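Local structure of PTS-dependent dihydroxyacetone kinase operon regulatory protein (Escherichia coli, 4LRZ) at residues F[71-76]-F[88-94]; F[96-102]-F[139-145]. The protein activates transcription of the dhaKLM operon from a sigma-70 promoter and represses its own gene, this chain being its N-terminal sensor part with GAF and PAS domains. All blocks are in the same frame, centred on the assembly; numbering follows the deposited sequence.

How the interactions relate
Both contacts belong to the GAF domain of the sensor region and follow one another along the chain: interaction 1 closes at Leu-94 before interaction 2 opens at Gln-96. Their centres lie about 11 Å apart, and helix 91-99 serves both, its first turn in interaction 1 and its last in interaction 2. The five-stranded antiparallel sheet, ordered 84-89, 74-79, 157-166, 143-151, 128-131, is met at its 84-89 edge by the first and at strand 143-151 by the second. The two merge where Ala-74 CB touches Leu-97 CD1 at 3.6 Å and Thr-93 CG2 touches Trp-143 CZ3 at 3.9 Å, so the helix lies across the sheet as part of one hydrophobic core.

Interaction 1. Residues F[71-76]-F[88-94]; sequences RECALF and NGDPQTL
This is the open end of the first beta hairpin of the GAF domain, strands 74-79 and 84-89, where the second strand turns into helix 91-99. Strand residues 74-76 run antiparallel to 88-89, while 71-73 lead in as loop. Leu-75 and Asn-88 form a hydrogen-bonded pair (CA-CA 5.4 Å), with Leu-75 N to Asn-88 O at 2.8 Å and Asn-88 N to Leu-75 O at 2.9 Å; Ala-74 and Gly-89 are the adjoining non-hydrogen-bonded pair, CA-CA 4.5 Å. Gly-89 has phi 119° and psi -150°, and a CB there would clash with Cys-73 O and Ala-74 CA. One residue on, Asp-90 N donates to Cys-73 O at 2.9 Å. Asp-90, chi1 t, is the N-cap: its OD2 accepts from Thr-93 N at 3.0 Å and from Thr-93 OG1 at 2.8 Å. The helix then folds back over the strand, bringing Leu-94 CD2 to 3.7 Å from Ala-74 CB and to the edge of the Phe-76 ring. Arg-71 leads away to a salt bridge with Asp-174, and on its other side strand 74-79 pairs with strand 157-166. At Glu-72, centre of an inverse gamma turn, a water donates to OE2 at 3.2 Å and to Thr-93 OG1 at 2.7 Å.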
loop_
_atom_site.group_PDB
_atom_site.type_symbol
_atom_site.label_atom_id
_atom_site.label_comp_id
_atom_site.label_asym_id
_atom_site.label_seq_id
_atom_site.Cartn_x
_atom_site.Cartn_y
_atom_site.Cartn_z
ATOM N N ARG F 71 24.482 -18.680 -4.275
ATOM C CA ARG F 71 25.107 -17.451 -4.696
ATOM C C ARG F 71 25.961 -16.938 -3.520
ATOM O O ARG F 71 25.534 -17.014 -2.375
ATOM C CB ARG F 71 24.027 -16.440 -5.070
ATOM C CG ARG F 71 24.490 -15.035 -5.011
ATOM C CD ARG F 71 23.795 -14.077 -5.962
ATOM N NE ARG F 71 24.798 -13.086 -6.387
ATOM C CZ ARG F 71 24.557 -11.828 -6.715
ATOM N NH1 ARG F 71 23.317 -11.325 -6.657
ATOM N NH2 ARG F 71 25.562 -11.071 -7.102
ATOM N N GLU F 72 27.169 -16.461 -3.787
ATOM C CA GLU F 72 28.004 -15.837 -2.734
ATOM C C GLU F 72 27.604 -14.377 -2.533
ATOM O O GLU F 72 28.143 -13.488 -3.192
ATOM C CB GLU F 72 29.497 -15.921 -3.088
ATOM C CG GLU F 72 30.144 -17.327 -2.958
ATOM C CD GLU F 72 31.551 -17.414 -3.577
ATOM O OE1 GLU F 72 31.687 -18.106 -4.616
ATOM O OE2 GLU F 72 32.525 -16.807 -3.046
ATOM N N CYS F 73 26.633 -14.128 -1.656
ATOM C CA CYS F 73 26.207 -12.774 -1.411
ATOM C C CYS F 73 25.502 -12.639 -0.068
ATOM O O CYS F 73 25.171 -13.620 0.565
ATOM C CB CYS F 73 25.305 -12.241 -2.533
ATOM S SG CYS F 73 23.591 -12.751 -2.381
ATOM N N ALA F 74 25.290 -11.404 0.356
ATOM C CA ALA F 74 24.679 -11.121 1.633
ATOM C C ALA F 74 23.740 -9.975 1.402
ATOM O O ALA F 74 23.990 -9.088 0.565
ATOM C CB ALA F 74 25.749 -10.721 2.625
ATOM N N LEU F 75 22.685 -9.952 2.189
ATOM C CA LEU F 75 21.720 -8.870 2.122
ATOM C C LEU F 75 21.676 -8.224 3.522
ATOM O O LEU F 75 21.732 -8.945 4.544
ATOM C CB LEU F 75 20.364 -9.436 1.710
ATOM C CG LEU F 75 20.269 -10.076 0.304
ATOM C CD1 LEU F 75 19.124 -11.115 0.189
ATOM C CD2 LEU F 75 20.084 -9.012 -0.752
ATOM N N PHE F 76 21.576 -6.890 3.558
ATOM C CA PHE F 76 21.569 -6.123 4.785
ATOM C C PHE F 76 20.348 -5.202 4.838
ATOM O O PHE F 76 19.984 -4.608 3.840
ATOM C CB PHE F 76 22.794 -5.167 4.807
ATOM C CG PHE F 76 24.167 -5.829 4.997
ATOM C CD1 PHE F 76 24.315 -7.142 5.414
ATOM C CD2 PHE F 76 25.335 -5.037 4.846
ATOM C CE1 PHE F 76 25.600 -7.687 5.624
ATOM C CE2 PHE F 76 26.628 -5.553 5.078
ATOM C CZ PHE F 76 26.751 -6.895 5.467
ATOM N N ASN F 88 21.259 -11.388 6.121
ATOM C CA ASN F 88 20.964 -12.771 5.763
ATOM C C ASN F 88 21.598 -13.046 4.429
ATOM O O ASN F 88 22.258 -12.145 3.889
ATOM C CB ASN F 88 19.452 -13.092 5.783
ATOM C CG ASN F 88 18.715 -12.415 4.681
ATOM O OD1 ASN F 88 17.952 -13.035 3.937
ATOM N ND2 ASN F 88 18.945 -11.142 4.543
ATOM N N GLY F 89 21.453 -14.275 3.915
ATOM C CA GLY F 89 22.147 -14.662 2.689
ATOM C C GLY F 89 23.100 -15.834 2.918
ATOM O O GLY F 89 22.872 -16.684 3.774
ATOM N N ASP F 90 24.169 -15.887 2.147
ATOM C CA ASP F 90 25.048 -17.032 2.191
ATOM C C ASP F 90 25.950 -17.030 3.431
ATOM O O ASP F 90 26.690 -16.069 3.663
ATOM C CB ASP F 90 25.890 -17.081 0.920
ATOM C CG ASP F 90 27.011 -18.074 1.015
ATOM O OD1 ASP F 90 26.736 -19.280 1.072
ATOM O OD2 ASP F 90 28.177 -17.653 1.025
ATOM N N PRO F 91 25.886 -18.107 4.222
ATOM C CA PRO F 91 26.674 -18.295 5.467
ATOM C C PRO F 91 28.166 -17.885 5.354
ATOM O O PRO F 91 28.673 -17.031 6.149
ATOM C CB PRO F 91 26.512 -19.794 5.773
ATOM C CG PRO F 91 25.184 -20.199 5.101
ATOM C CD PRO F 91 24.968 -19.243 3.938
ATOM N N GLN F 92 28.849 -18.432 4.357
ATOM C CA GLN F 92 30.247 -18.087 4.092
ATOM C C GLN F 92 30.473 -16.579 3.825
ATOM O O GLN F 92 31.437 -15.969 4.323
ATOM C CB GLN F 92 30.781 -18.921 2.929
ATOM C CG GLN F 92 32.269 -18.634 2.543
ATOM C CD GLN F 92 32.675 -19.302 1.210
ATOM O OE1 GLN F 92 33.325 -20.350 1.201
ATOM N NE2 GLN F 92 32.264 -18.704 0.091
ATOM N N THR F 93 29.588 -15.980 3.038
ATOM C CA THR F 93 29.760 -14.591 2.677
ATOM C C THR F 93 29.548 -13.760 3.950
ATOM O O THR F 93 30.331 -12.878 4.251
ATOM C CB THR F 93 28.872 -14.224 1.476
ATOM O OG1 THR F 93 29.152 -15.134 0.405
ATOM C CG2 THR F 93 29.128 -12.843 0.982
ATOM N N LEU F 94 28.538 -14.110 4.726
ATOM C CA LEU F 94 28.269 -13.490 6.013
ATOM C C LEU F 94 29.415 -13.657 6.978
ATOM O O LEU F 94 29.707 -12.713 7.723
ATOM C CB LEU F 94 27.009 -14.037 6.657
ATOM C CG LEU F 94 25.750 -13.570 5.929
ATOM C CD1 LEU F 94 24.480 -14.354 6.366
ATOM C CD2 LEU F 94 25.610 -12.055 6.102
HETATM O O HOH W 1 31.718 -15.297 -0.300
#

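Interaction 2. Residues F[96-102]-F[139-145]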
loop_
_atom_site.group_PDB
_atom_site.type_symbol
_atom_site.label_atom_id
_atom_site.label_comp_id
_atom_site.label_asym_id
_atom_site.label_seq_id
_atom_site.Cartn_x
_atom_site.Cartn_y
_atom_site.Cartn_z
ATOM N N GLN F 96 32.638 -13.922 6.029
ATOM C CA GLN F 96 33.675 -13.021 5.497
ATOM C C GLN F 96 33.416 -11.524 5.813
ATOM O O GLN F 96 34.328 -10.786 6.206
ATOM C CB GLN F 96 33.876 -13.220 4.000
ATOM C CG GLN F 96 34.282 -14.643 3.632
ATOM C CD GLN F 96 34.275 -14.928 2.125
ATOM O OE1 GLN F 96 33.856 -14.098 1.313
ATOM N NE2 GLN F 96 34.757 -16.114 1.747
ATOM N N LEU F 97 32.173 -11.080 5.675
ATOM C CA LEU F 97 31.822 -9.699 5.975
ATOM C C LEU F 97 31.922 -9.433 7.471
ATOM O O LEU F 97 32.333 -8.355 7.903
ATOM C CB LEU F 97 30.420 -9.378 5.454
ATOM C CG LEU F 97 30.414 -9.324 3.938
ATOM C CD1 LEU F 97 28.966 -9.425 3.408
ATOM C CD2 LEU F 97 31.148 -8.056 3.494
ATOM N N SER F 98 31.588 -10.454 8.251
ATOM C CA SER F 98 31.717 -10.432 9.697
ATOM C C SER F 98 33.219 -10.324 10.102
ATOM O O SER F 98 33.568 -9.531 10.952
ATOM C CB SER F 98 31.009 -11.657 10.279
ATOM O OG SER F 98 31.214 -11.777 11.673
ATOM N N ALA F 99 34.101 -11.060 9.440
ATOM C CA ALA F 99 35.548 -10.912 9.653
ATOM C C ALA F 99 36.055 -9.476 9.408
ATOM O O ALA F 99 36.972 -9.021 10.077
ATOM C CB ALA F 99 36.359 -11.941 8.801
ATOM N N LEU F 100 35.456 -8.767 8.463
ATOM C CA LEU F 100 35.828 -7.384 8.203
ATOM C C LEU F 100 35.199 -6.394 9.162
ATOM O O LEU F 100 35.450 -5.188 9.025
ATOM C CB LEU F 100 35.458 -6.973 6.773
ATOM C CG LEU F 100 36.103 -7.793 5.660
ATOM C CD1 LEU F 100 35.671 -7.260 4.310
ATOM C CD2 LEU F 100 37.640 -7.779 5.802
ATOM N N GLY F 101 34.378 -6.874 10.109
ATOM C CA GLY F 101 33.656 -5.991 11.043
ATOM C C GLY F 101 32.164 -5.722 10.820
ATOM O O GLY F 101 31.514 -4.987 11.617
ATOM N N PHE F 102 31.579 -6.290 9.768
ATOM C CA PHE F 102 30.176 -6.017 9.516
ATOM C C PHE F 102 29.312 -7.039 10.255
ATOM O O PHE F 102 29.263 -8.182 9.863
ATOM C CB PHE F 102 29.872 -6.079 8.027
ATOM C CG PHE F 102 30.613 -5.077 7.182
ATOM C CD1 PHE F 102 31.645 -5.485 6.364
ATOM C CD2 PHE F 102 30.236 -3.748 7.164
ATOM C CE1 PHE F 102 32.322 -4.576 5.528
ATOM C CE2 PHE F 102 30.895 -2.833 6.341
ATOM C CZ PHE F 102 31.949 -3.253 5.524
ATOM N N VAL F 139 40.431 -2.258 1.848
ATOM C CA VAL F 139 39.895 -3.518 2.355
ATOM C C VAL F 139 38.634 -3.927 1.568
ATOM O O VAL F 139 38.360 -5.122 1.402
ATOM C CB VAL F 139 39.684 -3.452 3.902
ATOM C CG1 VAL F 139 38.656 -4.465 4.371
ATOM C CG2 VAL F 139 41.017 -3.687 4.596
ATOM N N LEU F 140 37.928 -2.940 1.019
ATOM C CA LEU F 140 36.699 -3.189 0.261
ATOM C C LEU F 140 36.878 -3.421 -1.239
ATOM O O LEU F 140 35.887 -3.639 -1.939
ATOM C CB LEU F 140 35.671 -2.071 0.511
ATOM C CG LEU F 140 35.220 -1.918 1.978
ATOM C CD1 LEU F 140 34.150 -0.842 2.118
ATOM C CD2 LEU F 140 34.728 -3.251 2.601
ATOM N N TRP F 141 38.118 -3.407 -1.728
ATOM C CA TRP F 141 38.366 -3.554 -3.174
ATOM C C TRP F 141 37.954 -4.921 -3.742
ATOM O O TRP F 141 37.785 -5.064 -4.938
ATOM C CB TRP F 141 39.815 -3.234 -3.530
ATOM C CG TRP F 141 40.177 -1.729 -3.416
ATOM C CD1 TRP F 141 39.419 -0.730 -2.844
ATOM C CD2 TRP F 141 41.392 -1.091 -3.864
ATOM N NE1 TRP F 141 40.077 0.470 -2.921
ATOM C CE2 TRP F 141 41.287 0.286 -3.538
ATOM C CE3 TRP F 141 42.561 -1.550 -4.507
ATOM C CZ2 TRP F 141 42.307 1.214 -3.834
ATOM C CZ3 TRP F 141 43.587 -0.625 -4.799
ATOM C CH2 TRP F 141 43.448 0.740 -4.462
ATOM N N ASN F 142 37.796 -5.903 -2.870
ATOM C CA ASN F 142 37.297 -7.203 -3.275
ATOM C C ASN F 142 35.788 -7.327 -3.324
ATOM O O ASN F 142 35.301 -8.353 -3.750
ATOM C CB ASN F 142 37.865 -8.274 -2.353
ATOM C CG ASN F 142 39.319 -8.396 -2.510
ATOM O OD1 ASN F 142 40.077 -8.036 -1.607
ATOM N ND2 ASN F 142 39.752 -8.804 -3.708
ATOM N N TRP F 143 35.083 -6.276 -2.902
ATOM C CA TRP F 143 33.637 -6.265 -2.756
ATOM C C TRP F 143 32.934 -5.342 -3.739
ATOM O O TRP F 143 33.513 -4.346 -4.217
ATOM C CB TRP F 143 33.261 -5.912 -1.310
ATOM C CG TRP F 143 33.778 -6.929 -0.426
ATOM C CD1 TRP F 143 35.040 -7.003 0.093
ATOM C CD2 TRP F 143 33.125 -8.138 -0.055
ATOM N NE1 TRP F 143 35.197 -8.166 0.811
ATOM C CE2 TRP F 143 34.033 -8.880 0.742
ATOM C CE3 TRP F 143 31.853 -8.664 -0.300
ATOM C CZ2 TRP F 143 33.709 -10.111 1.288
ATOM C CZ3 TRP F 143 31.525 -9.864 0.264
ATOM C CH2 TRP F 143 32.450 -10.582 1.045
ATOM N N ALA F 144 31.700 -5.725 -4.061
ATOM C CA ALA F 144 30.736 -4.884 -4.722
ATOM C C ALA F 144 29.601 -4.627 -3.709
ATOM O O ALA F 144 29.171 -5.559 -3.019
ATOM C CB ALA F 144 30.179 -5.600 -5.981
ATOM N N PHE F 145 29.105 -3.392 -3.618
ATOM C CA PHE F 145 27.906 -3.100 -2.808
ATOM C C PHE F 145 26.829 -2.427 -3.671
ATOM O O PHE F 145 27.150 -1.606 -4.525
ATOM C CB PHE F 145 28.250 -2.226 -1.590
ATOM C CG PHE F 145 29.044 -2.948 -0.532
ATOM C CD1 PHE F 145 28.408 -3.650 0.484
ATOM C CD2 PHE F 145 30.410 -2.948 -0.552
ATOM C CE1 PHE F 145 29.148 -4.332 1.468
ATOM C CE2 PHE F 145 31.147 -3.628 0.415
ATOM C CZ PHE F 145 30.527 -4.303 1.415
#
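Hydrophobic packing joins the C-terminal end of helix 91-99 to the 3-10 turn and first strand residues of 139-145, burying 348 Å² between the two segments, both sides summed. Trp-143 is central: Leu-97 CD2 sits over its six-membered ring, 3.7 Å from the centroid and 9° off the normal, a CH-pi contact, while Leu-100 CD1 comes within 3.6 Å of Trp-143 NE1 and Gln-96 OE1 within 3.8 Å of Trp-143 CH2. In the GAF fold such a helix packs on one face of the central antiparallel sheet, and here Leu-97 also reaches Ala-74 and Phe-76 of strand 74-79 and Ala-164 of strand 157-166. A Schellman motif ends the helix, Gly-101 N bonding to Ser-98 O at 2.9 Å and Phe-102 N to Leu-97 O at 2.9 Å; the positive phi of Gly-101, 103°, suits glycine. Beyond this turn the Phe-102 ring presents its edge to Leu-140 CD2, 4.0 Å from CE1. Leu-100 CD2 meets Val-139 CG1 at 3.8 Å, and Leu-118 of helix 117-124 touches both Phe-102 and Phe-145.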